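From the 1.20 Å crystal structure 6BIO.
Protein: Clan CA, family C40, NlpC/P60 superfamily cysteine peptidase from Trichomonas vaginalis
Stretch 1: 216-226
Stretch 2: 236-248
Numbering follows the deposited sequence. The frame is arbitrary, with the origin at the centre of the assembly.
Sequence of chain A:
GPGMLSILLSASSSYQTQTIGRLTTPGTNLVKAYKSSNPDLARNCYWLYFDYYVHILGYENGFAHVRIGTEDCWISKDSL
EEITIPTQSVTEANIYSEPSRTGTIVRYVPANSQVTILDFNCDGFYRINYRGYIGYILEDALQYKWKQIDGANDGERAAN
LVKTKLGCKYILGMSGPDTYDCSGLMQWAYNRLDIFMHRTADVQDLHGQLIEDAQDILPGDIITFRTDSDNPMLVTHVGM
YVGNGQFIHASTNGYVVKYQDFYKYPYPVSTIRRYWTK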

# COMPACT_ATOMS: atom_id res chain seq x y z
N ASP A 216 0.54 -24.26 3.20
CA ASP A 216 -0.20 -23.21 3.89
C ASP A 216 -0.27 -21.92 3.09
O ASP A 216 -0.78 -20.92 3.60
N ILE A 217 0.25 -21.90 1.86
CA ILE A 217 0.29 -20.66 1.09
C ILE A 217 -1.11 -20.24 0.72
O ILE A 217 -2.01 -21.07 0.51
N LEU A 218 -1.30 -18.93 0.62
CA LEU A 218 -2.58 -18.35 0.29
C LEU A 218 -2.39 -17.20 -0.69
O LEU A 218 -1.30 -16.62 -0.77
N PRO A 219 -3.45 -16.83 -1.41
CA PRO A 219 -3.36 -15.72 -2.36
C PRO A 219 -2.79 -14.48 -1.67
O PRO A 219 -3.19 -14.13 -0.55
N GLY A 220 -1.89 -13.80 -2.36
CA GLY A 220 -1.27 -12.62 -1.83
C GLY A 220 0.06 -12.86 -1.15
O GLY A 220 0.82 -11.90 -0.95
N ASP A 221 0.35 -14.10 -0.76
CA ASP A 221 1.68 -14.42 -0.26
C ASP A 221 2.66 -14.23 -1.40
O ASP A 221 2.35 -14.50 -2.56
N ILE A 222 3.86 -13.77 -1.07
CA ILE A 222 4.94 -13.68 -2.06
C ILE A 222 5.88 -14.85 -1.87
O ILE A 222 5.98 -15.45 -0.80
N ILE A 223 6.49 -15.26 -2.98
CA ILE A 223 7.44 -16.37 -3.04
C ILE A 223 8.72 -15.82 -3.64
O ILE A 223 8.69 -15.30 -4.75
N THR A 224 9.83 -15.91 -2.90
CA THR A 224 11.11 -15.50 -3.45
C THR A 224 11.87 -16.73 -3.94
O THR A 224 11.64 -17.86 -3.48
N PHE A 225 12.77 -16.51 -4.90
CA PHE A 225 13.47 -17.57 -5.58
C PHE A 225 14.93 -17.18 -5.79
O PHE A 225 15.29 -16.01 -5.91
N ARG A 226 15.77 -18.23 -5.92
CA ARG A 226 17.17 -18.09 -6.28
C ARG A 226 17.30 -18.58 -7.72
O ARG A 226 17.21 -19.78 -7.98
N THR A 236 17.02 -13.65 -6.15
CA THR A 236 17.04 -12.83 -7.33
C THR A 236 15.69 -12.65 -7.99
O THR A 236 15.64 -11.96 -9.01
N HIS A 237 14.63 -13.27 -7.50
CA HIS A 237 13.35 -13.19 -8.17
C HIS A 237 12.25 -13.35 -7.13
O HIS A 237 12.47 -13.86 -6.02
N VAL A 238 11.04 -12.93 -7.51
CA VAL A 238 9.89 -12.99 -6.62
C VAL A 238 8.63 -13.00 -7.47
O VAL A 238 8.61 -12.42 -8.55
N GLY A 239 7.58 -13.64 -6.96
CA GLY A 239 6.25 -13.57 -7.54
C GLY A 239 5.20 -13.68 -6.46
O GLY A 239 5.53 -13.91 -5.30
N MET A 240 3.93 -13.49 -6.83
CA MET A 240 2.83 -13.48 -5.86
C MET A 240 1.90 -14.66 -6.14
O MET A 240 1.39 -14.79 -7.25
N TYR A 241 1.67 -15.49 -5.13
CA TYR A 241 0.73 -16.59 -5.27
C TYR A 241 -0.67 -16.02 -5.49
O TYR A 241 -1.07 -15.08 -4.80
N VAL A 242 -1.42 -16.63 -6.41
CA VAL A 242 -2.77 -16.17 -6.69
C VAL A 242 -3.79 -17.31 -6.65
O VAL A 242 -4.93 -17.13 -7.06
N GLY A 243 -3.39 -18.46 -6.13
CA GLY A 243 -4.30 -19.59 -5.97
C GLY A 243 -4.21 -20.56 -7.12
O GLY A 243 -3.64 -20.29 -8.17
N ASN A 244 -4.83 -21.72 -6.91
CA ASN A 244 -4.91 -22.76 -7.93
C ASN A 244 -3.54 -23.15 -8.47
O ASN A 244 -3.38 -23.45 -9.66
N GLY A 245 -2.54 -23.14 -7.58
CA GLY A 245 -1.19 -23.54 -7.92
C GLY A 245 -0.44 -22.59 -8.84
O GLY A 245 0.58 -22.98 -9.40
N GLN A 246 -0.91 -21.36 -8.99
CA GLN A 246 -0.30 -20.39 -9.87
C GLN A 246 0.21 -19.20 -9.06
O GLN A 246 -0.38 -18.81 -8.04
N PHE A 247 1.29 -18.60 -9.55
CA PHE A 247 1.69 -17.27 -9.13
C PHE A 247 1.76 -16.36 -10.33
O PHE A 247 1.78 -16.80 -11.47
N ILE A 248 1.73 -15.06 -10.06
CA ILE A 248 1.94 -14.04 -11.08
C ILE A 248 3.27 -13.33 -10.82
O ILE A 248 3.64 -13.06 -9.67

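The two stretches pair as antiparallel strands, with Ile222 to Phe225 facing Met240 to His237, and the backbone ladder fixes which side chains can meet. Alternation sends Ile222, Thr224, Val238 and Met240 to one face of the sheet, and Ile223, Phe225 and His237 to the other.

Thr236 opens the second stretch just outside the strand. Its CB points sideways, and its p rotamer brings Thr236 OG1 to 3.9 Å from the backbone C of Arg226, a contact without a hydrogen bond; the polar link here is from Thr236 N to Phe225 O, 2.9 Å. His237 is paired with Phe225 and adopts t (chi1 -166°). His237 CD2 lies 4.1 Å from CD2 of Phe225, at the edge of the imidazole. NE2 is hydrogen-bonded to a residue flanking the stretches; the nearest approach to Phe225 is through carbon.

Val238, in p, serves the opposite face. Val238 CG2 sits 4.0 Å from CB of Ile222 and 3.9 Å from CG2 of Thr224, one methyl touching two neighbours on the partner strand. Thr224 is also p; it offers a methyl to this contact while its OG1 is hydrogen-bonded elsewhere in the structure.

Gly239 makes the space for Phe247. A CB on Gly239 would point to the face of Ile223 and Phe225 and would clash with CD1 of Phe247, 2.5 Å away. The absent CB leaves room for Phe247. The Phe225 ring (chi1 m) also reaches this position, Phe225 CE2 lying 4.2 Å from Gly239 N, with that nitrogen near the plane of the ring. Gly239 N donates to Ile223 O at 3.0 Å.

Met240 returns to the face of Val238. Extended through chi1 and chi2 (t, t) and turned to m at chi3, it carries Met240 CE to 4.5 Å from CG2 of Ile222, itself p, t. Nearer its root, Met240 CG approaches Gly220 CA at 3.8 Å. Glycine at 220 is called for by its own backbone angles, at which a CB would jam against the preceding carbonyl.

Tyr241, t at chi1 and pointing toward the first stretch, has more area covered by its partner than any other residue here. Ile217 (t, t) sets Ile217 CG2 over one face of the phenol, 3.8 Å from the Tyr241 ring centroid and 12° off the normal, and Ile217 CD1 3.7 Å from Tyr241 CB. Along the ring's edge runs the Leu218-Pro219 backbone, with Leu218 C 3.6 Å from Tyr241 CD2. The hydroxyl stays within its own stretch, Tyr241 OH accepting from Gly245 N at 2.9 Å.

Val242 points away, and Asn244, Gly245 and Gln246 touch nothing of the first stretch: the type I' turn simply reverses the chain. It delivers Phe247, in p, toward the cluster. Phe247 CE2 meets Phe225 CZ at 3.7 Å, the rings oblique with planes at 32°, while Phe247 CB receives Ile223 CD1 at 4.1 Å. Ile223 (m, t) thus spans two residues, since Ile223 CD1 also lies 4.2 Å from Tyr241 CB. Ile248 is out of reach.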

# COMPACT_ATOMS: atom_id res chain seq x y z
CB ASP A 216 0.45 -22.95 5.25
CG ASP A 216 0.35 -24.16 6.16
OD1 ASP A 216 -0.66 -24.89 6.06
OD2 ASP A 216 1.29 -24.43 6.95
CB ILE A 217 1.16 -20.85 -0.15
CG1 ILE A 217 1.58 -19.53 -0.77
CG2 ILE A 217 0.44 -21.73 -1.20
CD1 ILE A 217 2.69 -19.67 -1.81
CB LEU A 218 -3.26 -17.80 1.55
CG LEU A 218 -3.77 -18.83 2.55
CD1 LEU A 218 -4.27 -18.20 3.81
CD2 LEU A 218 -4.87 -19.63 1.93
CB PRO A 219 -4.81 -15.49 -2.77
CG PRO A 219 -5.38 -16.92 -2.74
CD PRO A 219 -4.76 -17.52 -1.51
CB ASP A 221 1.75 -15.87 0.26
CG ASP A 221 0.86 -16.12 1.48
OD1 ASP A 221 0.41 -15.14 2.11
OD2 ASP A 221 0.71 -17.34 1.82
CB ILE A 222 5.69 -12.34 -2.07
CG1 ILE A 222 6.52 -12.13 -0.82
CG2 ILE A 222 4.67 -11.19 -2.32
CD1 ILE A 222 7.42 -10.95 -0.90
CB ILE A 223 6.91 -17.50 -3.92
CG1 ILE A 223 5.46 -17.88 -3.61
CG2 ILE A 223 7.82 -18.69 -3.81
CD1 ILE A 223 4.77 -18.49 -4.84
CB THR A 224 11.93 -14.74 -2.41
OG1 THR A 224 12.14 -15.59 -1.28
CG2 THR A 224 11.20 -13.46 -2.01
CB PHE A 225 12.87 -17.87 -6.97
CG PHE A 225 11.38 -18.22 -6.97
CD1 PHE A 225 10.97 -19.54 -6.83
CD2 PHE A 225 10.39 -17.24 -7.14
CE1 PHE A 225 9.60 -19.88 -6.88
CE2 PHE A 225 9.07 -17.59 -7.20
CZ PHE A 225 8.67 -18.89 -7.07
CB ARG A 226 18.06 -18.89 -5.31
CG ARG A 226 17.80 -18.49 -3.87
CD ARG A 226 18.94 -18.94 -2.95
NE ARG A 226 19.02 -20.40 -2.97
CZ ARG A 226 18.29 -21.24 -2.27
NH1 ARG A 226 17.46 -20.81 -1.33
NH2 ARG A 226 18.44 -22.55 -2.46
CB THR A 236 17.99 -13.47 -8.36
OG1 THR A 236 17.55 -14.81 -8.62
CG2 THR A 236 19.43 -13.50 -7.87
CB HIS A 237 13.25 -14.31 -9.22
CG HIS A 237 12.14 -14.14 -10.20
ND1 HIS A 237 12.20 -13.23 -11.23
CD2 HIS A 237 10.96 -14.79 -10.34
CE1 HIS A 237 11.08 -13.30 -11.94
NE2 HIS A 237 10.32 -14.25 -11.43
CB VAL A 238 9.89 -11.80 -5.63
CG1 VAL A 238 9.80 -10.47 -6.38
CG2 VAL A 238 8.78 -11.91 -4.58
CB MET A 240 2.02 -12.18 -5.93
CG MET A 240 0.97 -12.11 -4.87
SD MET A 240 -0.01 -10.62 -4.91
CE MET A 240 1.22 -9.38 -4.54
CB TYR A 241 0.77 -17.47 -4.00
CG TYR A 241 0.04 -18.77 -4.19
CD1 TYR A 241 0.57 -19.77 -5.00
CD2 TYR A 241 -1.15 -19.00 -3.56
CE1 TYR A 241 -0.10 -20.95 -5.20
CE2 TYR A 241 -1.84 -20.18 -3.76
CZ TYR A 241 -1.31 -21.17 -4.58
OH TYR A 241 -1.98 -22.38 -4.80
CB VAL A 242 -2.85 -15.41 -8.01
CG1 VAL A 242 -2.00 -14.14 -7.94
CG2 VAL A 242 -2.43 -16.27 -9.18
CB ASN A 244 -5.83 -22.35 -9.07
CG ASN A 244 -6.38 -23.56 -9.84
OD1 ASN A 244 -6.44 -24.67 -9.32
ND2 ASN A 244 -6.76 -23.34 -11.09
CB GLN A 246 -1.30 -19.81 -10.85
CG GLN A 246 -2.04 -20.82 -11.71
CD GLN A 246 -1.14 -21.56 -12.65
OE1 GLN A 246 -1.14 -22.80 -12.66
NE2 GLN A 246 -0.40 -20.83 -13.45
CB PHE A 247 2.99 -17.27 -8.32
CG PHE A 247 4.28 -17.69 -9.08
CD1 PHE A 247 5.06 -16.71 -9.69
CD2 PHE A 247 4.81 -18.98 -8.97
CE1 PHE A 247 6.28 -17.04 -10.28
CE2 PHE A 247 6.00 -19.30 -9.55
CZ PHE A 247 6.75 -18.33 -10.21
CB ILE A 248 0.76 -13.06 -11.12
CG1 ILE A 248 -0.45 -13.74 -11.78
CG2 ILE A 248 1.15 -11.78 -11.88
CD1 ILE A 248 -1.73 -12.94 -11.74